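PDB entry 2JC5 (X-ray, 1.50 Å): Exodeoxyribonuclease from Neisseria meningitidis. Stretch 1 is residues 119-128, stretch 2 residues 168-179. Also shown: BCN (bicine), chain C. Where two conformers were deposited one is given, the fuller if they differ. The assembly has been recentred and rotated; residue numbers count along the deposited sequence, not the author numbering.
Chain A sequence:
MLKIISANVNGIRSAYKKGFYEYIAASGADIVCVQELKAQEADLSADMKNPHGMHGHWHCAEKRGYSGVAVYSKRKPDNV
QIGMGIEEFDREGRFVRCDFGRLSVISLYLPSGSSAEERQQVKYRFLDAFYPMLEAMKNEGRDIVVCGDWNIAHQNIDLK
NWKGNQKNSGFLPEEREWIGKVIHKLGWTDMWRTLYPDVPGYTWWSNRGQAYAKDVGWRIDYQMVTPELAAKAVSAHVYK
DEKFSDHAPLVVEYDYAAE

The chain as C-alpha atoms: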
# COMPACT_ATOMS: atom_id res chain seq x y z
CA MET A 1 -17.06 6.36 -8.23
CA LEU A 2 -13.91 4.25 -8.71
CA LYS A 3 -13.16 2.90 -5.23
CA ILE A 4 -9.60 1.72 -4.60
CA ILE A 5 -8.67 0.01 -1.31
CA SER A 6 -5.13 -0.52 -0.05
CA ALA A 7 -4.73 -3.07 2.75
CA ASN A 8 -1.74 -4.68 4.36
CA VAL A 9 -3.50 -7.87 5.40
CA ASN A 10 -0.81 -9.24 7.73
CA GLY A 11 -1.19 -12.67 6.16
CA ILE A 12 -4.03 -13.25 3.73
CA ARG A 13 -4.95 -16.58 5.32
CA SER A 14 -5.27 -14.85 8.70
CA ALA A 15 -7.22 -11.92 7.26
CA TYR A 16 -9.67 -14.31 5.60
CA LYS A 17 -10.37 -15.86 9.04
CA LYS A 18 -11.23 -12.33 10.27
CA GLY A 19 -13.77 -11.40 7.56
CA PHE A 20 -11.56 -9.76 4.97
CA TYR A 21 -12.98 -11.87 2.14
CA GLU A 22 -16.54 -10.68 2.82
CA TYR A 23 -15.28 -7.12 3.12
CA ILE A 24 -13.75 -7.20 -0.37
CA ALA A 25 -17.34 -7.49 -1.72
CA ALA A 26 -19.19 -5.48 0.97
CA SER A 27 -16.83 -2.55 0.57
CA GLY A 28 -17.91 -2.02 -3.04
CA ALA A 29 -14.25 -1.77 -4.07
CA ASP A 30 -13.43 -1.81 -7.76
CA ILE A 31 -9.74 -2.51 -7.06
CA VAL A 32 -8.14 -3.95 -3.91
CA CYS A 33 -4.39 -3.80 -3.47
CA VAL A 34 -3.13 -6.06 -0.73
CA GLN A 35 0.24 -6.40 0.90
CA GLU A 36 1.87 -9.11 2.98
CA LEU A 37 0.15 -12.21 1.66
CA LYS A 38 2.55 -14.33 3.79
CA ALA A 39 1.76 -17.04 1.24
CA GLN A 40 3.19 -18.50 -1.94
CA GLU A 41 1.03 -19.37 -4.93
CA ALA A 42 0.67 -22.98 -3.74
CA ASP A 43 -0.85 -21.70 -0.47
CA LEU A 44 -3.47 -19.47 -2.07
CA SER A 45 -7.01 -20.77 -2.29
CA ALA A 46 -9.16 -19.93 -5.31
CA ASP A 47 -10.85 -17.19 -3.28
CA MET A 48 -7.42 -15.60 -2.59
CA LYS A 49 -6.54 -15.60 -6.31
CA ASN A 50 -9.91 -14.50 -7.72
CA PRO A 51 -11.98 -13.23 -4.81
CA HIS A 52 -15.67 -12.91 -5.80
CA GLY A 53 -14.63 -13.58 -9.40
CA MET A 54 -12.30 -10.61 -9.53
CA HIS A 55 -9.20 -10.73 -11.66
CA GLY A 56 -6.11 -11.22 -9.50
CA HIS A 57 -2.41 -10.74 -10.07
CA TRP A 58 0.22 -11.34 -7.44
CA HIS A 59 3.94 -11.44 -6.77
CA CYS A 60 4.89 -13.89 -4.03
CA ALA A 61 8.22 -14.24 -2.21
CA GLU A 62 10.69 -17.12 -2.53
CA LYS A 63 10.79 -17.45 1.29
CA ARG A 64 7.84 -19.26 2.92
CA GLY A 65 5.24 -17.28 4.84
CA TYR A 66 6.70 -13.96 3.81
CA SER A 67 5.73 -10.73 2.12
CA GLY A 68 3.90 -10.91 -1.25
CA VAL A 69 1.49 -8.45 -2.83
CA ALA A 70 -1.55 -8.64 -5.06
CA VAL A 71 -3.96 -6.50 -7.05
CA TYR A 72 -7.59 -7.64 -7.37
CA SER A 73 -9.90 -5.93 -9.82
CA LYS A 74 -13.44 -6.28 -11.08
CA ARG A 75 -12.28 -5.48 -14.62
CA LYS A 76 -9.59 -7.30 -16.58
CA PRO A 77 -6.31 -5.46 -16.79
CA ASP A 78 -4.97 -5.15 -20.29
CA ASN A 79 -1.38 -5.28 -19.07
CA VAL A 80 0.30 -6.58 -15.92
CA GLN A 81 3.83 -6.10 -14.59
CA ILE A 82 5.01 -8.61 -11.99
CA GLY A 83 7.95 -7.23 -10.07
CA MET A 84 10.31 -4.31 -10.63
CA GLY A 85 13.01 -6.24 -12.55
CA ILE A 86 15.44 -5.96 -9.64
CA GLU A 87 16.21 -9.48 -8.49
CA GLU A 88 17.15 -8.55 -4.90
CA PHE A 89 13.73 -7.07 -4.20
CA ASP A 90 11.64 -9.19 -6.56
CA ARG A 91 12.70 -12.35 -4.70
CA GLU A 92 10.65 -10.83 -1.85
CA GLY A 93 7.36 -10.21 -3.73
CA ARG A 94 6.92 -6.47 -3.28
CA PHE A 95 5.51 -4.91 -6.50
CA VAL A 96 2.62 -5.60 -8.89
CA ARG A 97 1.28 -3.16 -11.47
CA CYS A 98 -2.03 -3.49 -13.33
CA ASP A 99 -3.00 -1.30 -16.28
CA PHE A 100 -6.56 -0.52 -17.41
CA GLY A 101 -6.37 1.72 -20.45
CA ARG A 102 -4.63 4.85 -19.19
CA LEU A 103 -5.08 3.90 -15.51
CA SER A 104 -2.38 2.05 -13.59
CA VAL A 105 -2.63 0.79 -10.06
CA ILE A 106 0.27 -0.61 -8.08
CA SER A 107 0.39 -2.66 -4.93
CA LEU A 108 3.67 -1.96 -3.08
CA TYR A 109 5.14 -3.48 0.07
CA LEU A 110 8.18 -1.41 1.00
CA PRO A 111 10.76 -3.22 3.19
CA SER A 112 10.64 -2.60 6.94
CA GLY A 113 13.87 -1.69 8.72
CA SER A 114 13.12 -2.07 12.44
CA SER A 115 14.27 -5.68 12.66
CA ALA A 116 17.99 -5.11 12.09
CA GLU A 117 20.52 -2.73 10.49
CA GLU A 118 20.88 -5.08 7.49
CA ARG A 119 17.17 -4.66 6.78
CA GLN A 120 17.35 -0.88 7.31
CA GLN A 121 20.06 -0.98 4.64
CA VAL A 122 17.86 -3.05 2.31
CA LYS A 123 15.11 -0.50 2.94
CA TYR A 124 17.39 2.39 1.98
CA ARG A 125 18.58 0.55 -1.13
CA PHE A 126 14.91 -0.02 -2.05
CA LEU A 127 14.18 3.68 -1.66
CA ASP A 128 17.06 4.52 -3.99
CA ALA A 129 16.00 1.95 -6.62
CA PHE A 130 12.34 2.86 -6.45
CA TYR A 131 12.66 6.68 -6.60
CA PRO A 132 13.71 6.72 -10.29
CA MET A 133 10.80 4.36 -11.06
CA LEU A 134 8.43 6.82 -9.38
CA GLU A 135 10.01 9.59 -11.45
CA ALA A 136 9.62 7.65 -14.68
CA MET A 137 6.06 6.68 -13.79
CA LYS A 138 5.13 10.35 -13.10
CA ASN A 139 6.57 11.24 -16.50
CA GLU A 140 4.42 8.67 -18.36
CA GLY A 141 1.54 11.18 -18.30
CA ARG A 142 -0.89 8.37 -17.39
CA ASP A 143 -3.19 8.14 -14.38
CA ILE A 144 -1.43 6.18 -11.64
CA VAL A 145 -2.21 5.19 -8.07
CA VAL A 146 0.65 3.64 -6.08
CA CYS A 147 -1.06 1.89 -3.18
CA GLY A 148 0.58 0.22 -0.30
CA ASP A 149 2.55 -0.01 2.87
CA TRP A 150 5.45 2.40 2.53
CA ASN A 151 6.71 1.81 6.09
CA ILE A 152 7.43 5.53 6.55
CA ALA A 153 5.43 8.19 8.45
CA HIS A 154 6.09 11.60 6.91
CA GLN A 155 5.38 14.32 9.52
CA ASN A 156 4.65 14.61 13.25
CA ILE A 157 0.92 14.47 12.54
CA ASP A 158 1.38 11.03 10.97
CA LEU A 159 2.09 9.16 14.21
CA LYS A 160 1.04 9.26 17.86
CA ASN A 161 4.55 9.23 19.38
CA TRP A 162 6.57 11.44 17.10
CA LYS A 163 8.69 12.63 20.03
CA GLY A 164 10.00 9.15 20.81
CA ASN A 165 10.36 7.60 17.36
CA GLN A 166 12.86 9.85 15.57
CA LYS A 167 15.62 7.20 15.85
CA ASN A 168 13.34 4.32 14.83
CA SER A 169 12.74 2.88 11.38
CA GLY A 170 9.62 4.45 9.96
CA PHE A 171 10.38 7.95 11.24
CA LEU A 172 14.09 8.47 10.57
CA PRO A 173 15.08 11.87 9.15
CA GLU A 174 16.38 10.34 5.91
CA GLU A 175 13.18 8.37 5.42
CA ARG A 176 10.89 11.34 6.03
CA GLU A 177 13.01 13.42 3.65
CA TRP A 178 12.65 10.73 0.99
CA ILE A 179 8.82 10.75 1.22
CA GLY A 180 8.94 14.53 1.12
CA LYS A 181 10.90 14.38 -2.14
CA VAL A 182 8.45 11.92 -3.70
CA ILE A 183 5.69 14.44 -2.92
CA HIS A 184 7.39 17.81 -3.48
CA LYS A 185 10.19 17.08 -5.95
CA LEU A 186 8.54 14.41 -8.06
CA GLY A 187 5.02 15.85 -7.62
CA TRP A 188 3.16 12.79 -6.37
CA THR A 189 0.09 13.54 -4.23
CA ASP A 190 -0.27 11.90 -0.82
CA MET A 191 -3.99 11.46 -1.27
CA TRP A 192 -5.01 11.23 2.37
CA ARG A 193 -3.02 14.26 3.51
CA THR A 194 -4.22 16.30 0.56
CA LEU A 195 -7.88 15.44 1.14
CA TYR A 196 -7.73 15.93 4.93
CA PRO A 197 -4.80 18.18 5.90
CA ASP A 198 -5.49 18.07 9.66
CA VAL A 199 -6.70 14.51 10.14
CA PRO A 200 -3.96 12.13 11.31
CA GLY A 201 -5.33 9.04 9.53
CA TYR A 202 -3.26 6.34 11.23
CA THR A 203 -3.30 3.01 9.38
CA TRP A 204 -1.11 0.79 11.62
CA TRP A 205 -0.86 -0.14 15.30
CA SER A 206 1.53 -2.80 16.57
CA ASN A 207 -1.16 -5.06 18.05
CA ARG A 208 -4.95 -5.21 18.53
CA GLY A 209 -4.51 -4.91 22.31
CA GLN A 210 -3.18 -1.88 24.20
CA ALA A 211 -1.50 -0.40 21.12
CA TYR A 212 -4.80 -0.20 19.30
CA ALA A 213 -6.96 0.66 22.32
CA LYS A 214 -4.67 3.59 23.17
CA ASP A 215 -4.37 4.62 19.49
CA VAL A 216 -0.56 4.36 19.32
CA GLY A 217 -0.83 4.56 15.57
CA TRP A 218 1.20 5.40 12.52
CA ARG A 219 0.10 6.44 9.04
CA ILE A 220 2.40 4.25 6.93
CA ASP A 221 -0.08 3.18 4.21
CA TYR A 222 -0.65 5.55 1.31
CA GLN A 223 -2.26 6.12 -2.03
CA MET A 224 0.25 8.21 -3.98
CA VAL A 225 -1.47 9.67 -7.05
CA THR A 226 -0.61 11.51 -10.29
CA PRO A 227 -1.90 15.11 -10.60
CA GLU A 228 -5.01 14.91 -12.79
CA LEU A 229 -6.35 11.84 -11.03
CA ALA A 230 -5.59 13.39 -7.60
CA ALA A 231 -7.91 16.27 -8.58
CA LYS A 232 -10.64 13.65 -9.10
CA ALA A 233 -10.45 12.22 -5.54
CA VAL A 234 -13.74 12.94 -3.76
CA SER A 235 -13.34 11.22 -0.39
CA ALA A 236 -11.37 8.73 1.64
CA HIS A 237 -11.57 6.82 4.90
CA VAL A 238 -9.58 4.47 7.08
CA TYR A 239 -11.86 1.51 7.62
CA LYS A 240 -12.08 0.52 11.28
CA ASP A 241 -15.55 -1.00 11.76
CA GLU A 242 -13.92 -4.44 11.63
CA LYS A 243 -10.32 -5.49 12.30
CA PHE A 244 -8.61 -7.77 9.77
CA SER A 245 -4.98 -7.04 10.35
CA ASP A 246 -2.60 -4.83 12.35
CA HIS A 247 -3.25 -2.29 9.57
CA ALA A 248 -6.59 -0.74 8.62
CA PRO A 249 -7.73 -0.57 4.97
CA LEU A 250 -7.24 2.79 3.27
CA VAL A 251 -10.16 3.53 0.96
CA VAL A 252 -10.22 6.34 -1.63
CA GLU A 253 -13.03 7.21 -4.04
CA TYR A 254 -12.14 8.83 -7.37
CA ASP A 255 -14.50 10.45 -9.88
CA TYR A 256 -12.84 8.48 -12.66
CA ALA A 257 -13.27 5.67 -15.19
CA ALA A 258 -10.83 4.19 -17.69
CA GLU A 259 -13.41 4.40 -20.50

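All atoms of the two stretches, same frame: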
# COMPACT_ATOMS: atom_id res chain seq x y z
N ARG A 119 18.45 -4.88 7.44
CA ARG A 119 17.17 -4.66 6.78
C ARG A 119 16.94 -3.16 6.61
O ARG A 119 16.35 -2.75 5.62
CB ARG A 119 16.02 -5.34 7.53
CG ARG A 119 16.06 -6.87 7.48
CD ARG A 119 16.12 -7.42 6.05
NE ARG A 119 14.97 -6.99 5.26
CZ ARG A 119 14.74 -7.34 4.00
NH1 ARG A 119 15.59 -8.13 3.35
NH2 ARG A 119 13.64 -6.92 3.39
N GLN A 120 17.42 -2.34 7.54
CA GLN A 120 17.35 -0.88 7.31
C GLN A 120 18.14 -0.54 6.07
O GLN A 120 17.74 0.30 5.29
CB GLN A 120 17.78 -0.04 8.51
CG GLN A 120 17.68 1.49 8.30
CD GLN A 120 16.23 1.94 8.18
OE1 GLN A 120 15.40 1.52 8.96
NE2 GLN A 120 15.93 2.79 7.20
N GLN A 121 19.28 -1.21 5.87
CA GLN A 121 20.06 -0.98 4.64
C GLN A 121 19.34 -1.43 3.39
O GLN A 121 19.34 -0.73 2.39
CB GLN A 121 21.44 -1.62 4.75
CG GLN A 121 22.37 -0.84 5.64
CD GLN A 121 22.64 0.57 5.11
OE1 GLN A 121 22.98 0.76 3.94
NE2 GLN A 121 22.47 1.56 5.98
N VAL A 122 18.71 -2.61 3.43
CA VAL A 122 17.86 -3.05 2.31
C VAL A 122 16.78 -2.00 2.03
O VAL A 122 16.51 -1.67 0.88
CB VAL A 122 17.20 -4.44 2.56
CG1 VAL A 122 16.12 -4.75 1.52
CG2 VAL A 122 18.27 -5.52 2.60
N LYS A 123 16.16 -1.48 3.09
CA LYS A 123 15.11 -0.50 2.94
C LYS A 123 15.65 0.73 2.23
O LYS A 123 15.05 1.21 1.28
CB LYS A 123 14.51 -0.15 4.31
CG LYS A 123 13.38 0.86 4.28
CD LYS A 123 12.83 1.04 5.69
CE LYS A 123 11.58 1.87 5.71
NZ LYS A 123 11.12 2.22 7.10
N TYR A 124 16.81 1.24 2.67
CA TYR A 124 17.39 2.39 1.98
C TYR A 124 17.77 2.09 0.54
O TYR A 124 17.56 2.93 -0.32
CB TYR A 124 18.61 2.94 2.73
CG TYR A 124 18.29 3.79 3.94
CD1 TYR A 124 17.33 4.80 3.87
CD2 TYR A 124 18.98 3.62 5.14
CE1 TYR A 124 17.06 5.62 4.96
CE2 TYR A 124 18.72 4.44 6.24
CZ TYR A 124 17.75 5.43 6.14
OH TYR A 124 17.47 6.24 7.21
N ARG A 125 18.32 0.91 0.26
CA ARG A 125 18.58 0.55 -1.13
C ARG A 125 17.29 0.46 -1.96
O ARG A 125 17.25 0.85 -3.13
CB ARG A 125 19.40 -0.75 -1.20
CG ARG A 125 20.82 -0.55 -0.68
CD ARG A 125 21.74 -1.68 -1.06
NE ARG A 125 21.42 -2.92 -0.35
CZ ARG A 125 20.74 -3.94 -0.85
NH1 ARG A 125 20.27 -3.92 -2.09
NH2 ARG A 125 20.53 -5.02 -0.09
N PHE A 126 16.20 -0.02 -1.36
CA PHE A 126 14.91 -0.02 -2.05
C PHE A 126 14.43 1.40 -2.38
O PHE A 126 13.99 1.68 -3.50
CB PHE A 126 13.89 -0.73 -1.19
CG PHE A 126 12.58 -0.98 -1.88
CD1 PHE A 126 11.64 0.02 -2.06
CD2 PHE A 126 12.30 -2.24 -2.37
CE1 PHE A 126 10.45 -0.23 -2.72
CE2 PHE A 126 11.11 -2.51 -3.01
CZ PHE A 126 10.18 -1.49 -3.19
N LEU A 127 14.54 2.29 -1.41
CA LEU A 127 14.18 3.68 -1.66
C LEU A 127 14.95 4.25 -2.84
O LEU A 127 14.38 4.96 -3.67
CB LEU A 127 14.43 4.54 -0.41
CG LEU A 127 13.67 4.27 0.90
CD1 LEU A 127 13.81 5.46 1.87
CD2 LEU A 127 12.22 3.89 0.67
N ASP A 128 16.25 3.96 -2.92
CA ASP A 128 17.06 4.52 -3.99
C ASP A 128 16.75 3.91 -5.34
O ASP A 128 16.84 4.59 -6.36
CB ASP A 128 18.55 4.36 -3.67
CG ASP A 128 19.00 5.22 -2.52
OD1 ASP A 128 18.39 6.28 -2.27
OD2 ASP A 128 20.01 4.86 -1.86
N ASN A 168 13.88 5.64 15.17
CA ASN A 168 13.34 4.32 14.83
C ASN A 168 12.89 4.26 13.39
O ASN A 168 12.34 5.23 12.85
CB ASN A 168 12.20 3.95 15.76
CG ASN A 168 12.64 3.86 17.19
OD1 ASN A 168 13.78 3.51 17.47
ND2 ASN A 168 11.73 4.17 18.11
N SER A 169 13.12 3.10 12.77
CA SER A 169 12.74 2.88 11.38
C SER A 169 11.26 3.17 11.21
O SER A 169 10.43 2.72 12.01
CB SER A 169 13.04 1.45 10.94
OG SER A 169 12.88 1.29 9.53
N GLY A 170 10.94 3.92 10.17
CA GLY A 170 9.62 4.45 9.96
C GLY A 170 9.50 5.93 10.19
O GLY A 170 8.60 6.55 9.65
N PHE A 171 10.41 6.51 10.97
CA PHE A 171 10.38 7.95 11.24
C PHE A 171 11.78 8.54 11.34
O PHE A 171 11.98 9.54 12.01
CB PHE A 171 9.56 8.25 12.50
CG PHE A 171 8.98 9.65 12.55
CD1 PHE A 171 8.17 10.11 11.54
CD2 PHE A 171 9.25 10.49 13.62
CE1 PHE A 171 7.64 11.40 11.60
CE2 PHE A 171 8.73 11.76 13.68
CZ PHE A 171 7.93 12.22 12.68
N LEU A 172 12.73 7.93 10.65
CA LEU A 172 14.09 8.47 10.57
C LEU A 172 14.12 9.69 9.66
O LEU A 172 13.38 9.77 8.68
CB LEU A 172 15.06 7.41 10.06
CG LEU A 172 15.18 6.15 10.88
CD1 LEU A 172 15.94 5.05 10.12
CD2 LEU A 172 15.86 6.52 12.19
N PRO A 173 14.99 10.67 9.96
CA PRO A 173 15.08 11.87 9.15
C PRO A 173 15.25 11.60 7.66
O PRO A 173 14.58 12.22 6.85
CB PRO A 173 16.31 12.58 9.73
CG PRO A 173 16.38 12.13 11.11
CD PRO A 173 15.86 10.72 11.15
N GLU A 174 16.09 10.63 7.31
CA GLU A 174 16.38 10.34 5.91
C GLU A 174 15.16 9.75 5.21
O GLU A 174 14.91 10.01 4.03
CB GLU A 174 17.57 9.37 5.78
CG GLU A 174 18.94 9.94 6.21
CD GLU A 174 19.22 9.80 7.70
OE1 GLU A 174 18.27 9.74 8.50
OE2 GLU A 174 20.42 9.73 8.08
N GLU A 175 14.39 8.96 5.95
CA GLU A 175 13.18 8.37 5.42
C GLU A 175 12.09 9.40 5.18
O GLU A 175 11.43 9.39 4.14
CB GLU A 175 12.66 7.32 6.40
CG GLU A 175 13.55 6.09 6.51
CD GLU A 175 13.06 5.14 7.57
OE1 GLU A 175 12.50 5.59 8.57
OE2 GLU A 175 13.26 3.92 7.40
N ARG A 176 11.89 10.29 6.15
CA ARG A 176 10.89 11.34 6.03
C ARG A 176 11.25 12.27 4.87
O ARG A 176 10.37 12.69 4.11
CB ARG A 176 10.82 12.14 7.32
CG ARG A 176 10.44 11.33 8.55
CD ARG A 176 10.65 12.11 9.82
NE ARG A 176 9.79 13.29 9.87
CZ ARG A 176 9.84 14.22 10.82
NH1 ARG A 176 10.71 14.12 11.83
NH2 ARG A 176 9.02 15.26 10.76
N GLU A 177 12.53 12.58 4.75
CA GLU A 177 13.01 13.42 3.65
C GLU A 177 12.70 12.78 2.31
O GLU A 177 12.32 13.46 1.36
CB GLU A 177 14.51 13.73 3.76
CG GLU A 177 15.02 14.69 2.68
N TRP A 178 12.87 11.47 2.22
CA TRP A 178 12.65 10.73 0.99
C TRP A 178 11.17 10.82 0.57
O TRP A 178 10.88 11.15 -0.59
CB TRP A 178 13.14 9.28 1.13
CG TRP A 178 13.06 8.50 -0.13
CD1 TRP A 178 14.03 8.39 -1.10
CD2 TRP A 178 11.95 7.72 -0.58
NE1 TRP A 178 13.57 7.60 -2.13
CE2 TRP A 178 12.30 7.17 -1.83
CE3 TRP A 178 10.68 7.43 -0.05
CZ2 TRP A 178 11.45 6.35 -2.56
CZ3 TRP A 178 9.83 6.61 -0.78
CH2 TRP A 178 10.22 6.08 -2.03
N ILE A 179 10.25 10.58 1.51
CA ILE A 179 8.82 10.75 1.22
C ILE A 179 8.52 12.18 0.80
O ILE A 179 7.75 12.41 -0.13
CB ILE A 179 7.91 10.40 2.45
CG1 ILE A 179 7.94 8.89 2.72
CG2 ILE A 179 6.45 10.89 2.25
CD1 ILE A 179 7.10 8.02 1.76
N1 BCN C . 7.71 -0.00 11.30
C1 BCN C . 8.38 0.47 10.07
C2 BCN C . 9.69 -0.24 9.80
O21 BCN C . 10.29 0.02 8.72
O22 BCN C . 10.12 -1.04 10.65
C3 BCN C . 6.49 -0.78 11.03
C4 BCN C . 6.86 -2.25 10.92
O4 BCN C . 7.62 -2.73 12.05
C5 BCN C . 7.41 1.15 12.23
C6 BCN C . 7.44 0.69 13.68
O6 BCN C . 8.50 -0.25 13.93
O HOH W 1 16.34 8.03 -3.52

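Residues 119-128 are a piece of a longer helix; residues 168-179 begin with a type II turn, Asn 168 to Phe 171, and enter a second helix at Pro 173, with Leu 172 at its N-cap position. The two helices run in nearly the same direction, 20° apart, with axes 11.6 Å apart at closest approach, and Gln 120, Lys 123, Tyr 124 and Leu 127 make the contact. The buried amide of Gln 120 uses both its ends: OE1 accepts from Ser 169 OG (2.6 Å), while NE2 donates to Glu 175 OE2 (2.9 Å). One turn on, Lys 123, CB toward stretch 2, extends all-trans to the turn, where its NZ forms a salt bridge with Glu 175 OE2 (2.7 Å), donates to Ser 169 OG (3.1 Å) and binds bicine O21 (2.9 Å). Pairing the ammonium with the carboxylate offsets two charges that would otherwise be buried without a counter-charge. The other carboxylate oxygen, Glu 175 OE1, accepts from Gly 170 N (2.8 Å) and Leu 172 N (3.1 Å), so one side chain braces the loop ahead of its helix and, through OE2, ties it to stretch 1. Gly 170 has phi 108°, where a CB would jam against the preceding carbonyl O. Tyr 124 starts out sideways, but its ring reaches across: OH lies 3.5 Å from Leu 172 CD1 and 3.4 Å from Glu 174 CB, and CE1 lies 3.9 Å from Glu 175 CG. Leu 127 sets its CB over one face of the Trp 178 indole, 3.7 Å from the centroid of the five-membered ring, a CH-pi contact; Trp 178 NE1 also makes a weak hydrogen bond to Leu 127 O (3.2 Å). Finally, a water donates to Asp 128 OD1 (3.0 Å) and weakly accepts from Trp 178 NE1 (3.1 Å), bridging the two helices.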